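Local coordinates for probable transcriptional regulator, ArsR family protein (Rhodococcus sp. RHA1, PDB 3F6O), which probably acts as a DNA-binding transcription factor of the ArsR family, working as a dimer of winged helix-turn-helix subunits, at residues A[13-18]-A[22-27]. Numbering follows the deposited sequence.
Sequences QALADP and AVLGRL
Leu15, near the C-terminal end of helix 5-15, and Leu24, in the middle of helix 18-28, meet through one methyl each: Leu15 CD2 lies 3.6 Å from Leu24 CD1. The two side chains cross at about a right angle, so the meeting is a point contact between branches. In both, CD1 is the branch anti to CA; Leu24 therefore touches with its extended branch (chi2 174°), Leu15 with the one turned off the chain (chi2 -176°). The bond from CA to CB of Leu24 points at segment 13-18, whereas Leu15 leaves its backbone to one side and its CD2 branch makes the approach. Trp60 packs on Leu15 and Ile74 on Leu24, and Phe12 of the second subunit also touches Leu15.

At the other end of the contact, the first turn of helix 18-28 is closed by its own backbone: Ala22 N donates to Pro18 O over 2.9 Å. Ala22 CB sits 3.4 Å from the Pro18 O. Pro18, with no N-H to offer, suits a first turn; its CB leaves the backbone away from segment 22-27, and its carbonyl oxygen makes the contact.

Across the short connection between the helices, the chemistry is mainly polar. The N-cap Asp17 takes up a first-turn N-H, that of Arg20, through OD2. The Arg20 and Arg21 guanidinium groups bind the carbonyl oxygens of Gln13, Ala14 and Leu15, where their positive charge probably suits the C-terminal end of helix 5-15, and a single methyl pair supplies the apolar part between the two segments.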
loop_
_atom_site.group_PDB
_atom_site.type_symbol
_atom_site.label_atom_id
_atom_site.label_comp_id
_atom_site.label_asym_id
_atom_site.label_seq_id
_atom_site.Cartn_x
_atom_site.Cartn_y
_atom_site.Cartn_z
ATOM N N GLN A 13 0.560 -0.238 5.016
ATOM C CA GLN A 13 1.850 -0.122 5.714
ATOM C C GLN A 13 2.656 -1.426 5.676
ATOM O O GLN A 13 3.898 -1.415 5.585
ATOM C CB GLN A 13 1.630 0.323 7.173
ATOM C CG GLN A 13 2.922 0.610 7.926
ATOM C CD GLN A 13 3.666 1.806 7.395
ATOM O OE1 GLN A 13 3.211 2.933 7.531
ATOM N NE2 GLN A 13 4.835 1.569 6.790
ATOM N N ALA A 14 1.946 -2.550 5.742
ATOM C CA ALA A 14 2.583 -3.853 5.703
ATOM C C ALA A 14 3.324 -4.035 4.385
ATOM O O ALA A 14 4.439 -4.550 4.372
ATOM C CB ALA A 14 1.574 -4.968 5.932
ATOM N N LEU A 15 2.709 -3.595 3.293
ATOM C CA LEU A 15 3.309 -3.720 1.956
ATOM C C LEU A 15 4.451 -2.730 1.663
ATOM O O LEU A 15 5.146 -2.866 0.647
ATOM C CB LEU A 15 2.218 -3.570 0.870
ATOM C CG LEU A 15 1.127 -4.627 0.847
ATOM C CD1 LEU A 15 0.160 -4.427 -0.349
ATOM C CD2 LEU A 15 1.714 -6.035 0.842
ATOM N N ALA A 16 4.646 -1.736 2.539
ATOM C CA ALA A 16 5.690 -0.727 2.321
ATOM C C ALA A 16 7.116 -1.269 2.519
ATOM O O ALA A 16 8.085 -0.639 2.099
ATOM C CB ALA A 16 5.428 0.488 3.215
ATOM N N ASP A 17 7.247 -2.426 3.159
ATOM C CA ASP A 17 8.555 -3.036 3.457
ATOM C C ASP A 17 8.886 -4.166 2.480
ATOM O O ASP A 17 8.054 -5.062 2.233
ATOM C CB ASP A 17 8.572 -3.550 4.900
ATOM C CG ASP A 17 9.904 -4.138 5.299
ATOM O OD1 ASP A 17 10.791 -3.368 5.703
ATOM O OD2 ASP A 17 10.080 -5.378 5.215
ATOM N N PRO A 18 10.111 -4.140 1.928
ATOM C CA PRO A 18 10.485 -5.147 0.946
ATOM C C PRO A 18 10.636 -6.573 1.513
ATOM O O PRO A 18 10.394 -7.556 0.781
ATOM C CB PRO A 18 11.850 -4.629 0.410
ATOM C CG PRO A 18 12.414 -3.820 1.535
ATOM C CD PRO A 18 11.209 -3.170 2.189
ATOM N N ALA A 22 8.475 -9.715 0.204
ATOM C CA ALA A 22 9.168 -10.969 -0.164
ATOM C C ALA A 22 8.603 -12.207 0.539
ATOM O O ALA A 22 8.468 -13.316 -0.040
ATOM C CB ALA A 22 10.663 -10.850 0.119
ATOM N N VAL A 23 8.317 -12.038 1.819
ATOM C CA VAL A 23 7.684 -13.104 2.600
ATOM C C VAL A 23 6.322 -13.427 2.030
ATOM O O VAL A 23 5.983 -14.603 1.910
ATOM C CB VAL A 23 7.552 -12.690 4.064
ATOM C CG1 VAL A 23 6.609 -13.643 4.827
ATOM C CG2 VAL A 23 8.955 -12.596 4.762
ATOM N N LEU A 24 5.523 -12.409 1.720
ATOM C CA LEU A 24 4.205 -12.656 1.128
ATOM C C LEU A 24 4.334 -13.386 -0.233
ATOM O O LEU A 24 3.546 -14.274 -0.539
ATOM C CB LEU A 24 3.398 -11.370 0.978
ATOM C CG LEU A 24 2.903 -10.768 2.298
ATOM C CD1 LEU A 24 2.242 -9.413 2.022
ATOM C CD2 LEU A 24 1.963 -11.770 3.034
ATOM N N GLY A 25 5.345 -13.010 -1.012
ATOM C CA GLY A 25 5.636 -13.670 -2.304
ATOM C C GLY A 25 5.894 -15.150 -2.097
ATOM O O GLY A 25 5.364 -15.983 -2.820
ATOM N N ARG A 26 6.657 -15.491 -1.065
ATOM C CA ARG A 26 6.917 -16.868 -0.740
ATOM C C ARG A 26 5.655 -17.592 -0.281
ATOM O O ARG A 26 5.398 -18.724 -0.711
ATOM C CB ARG A 26 8.052 -16.986 0.304
ATOM C CG ARG A 26 8.217 -18.384 0.906
ATOM C CD ARG A 26 8.611 -19.477 -0.160
ATOM N NE ARG A 26 8.658 -20.805 0.448
ATOM C CZ ARG A 26 7.582 -21.517 0.780
ATOM N NH1 ARG A 26 6.351 -21.041 0.559
ATOM N NH2 ARG A 26 7.734 -22.709 1.334
ATOM N N LEU A 27 4.889 -16.971 0.619
ATOM C CA LEU A 27 3.687 -17.607 1.145
ATOM C C LEU A 27 2.580 -17.758 0.101
ATOM O O LEU A 27 1.664 -18.583 0.256
ATOM C CB LEU A 27 3.198 -16.910 2.427
ATOM C CG LEU A 27 4.146 -17.102 3.636
ATOM C CD1 LEU A 27 3.661 -16.194 4.767
ATOM C CD2 LEU A 27 4.172 -18.554 4.066
#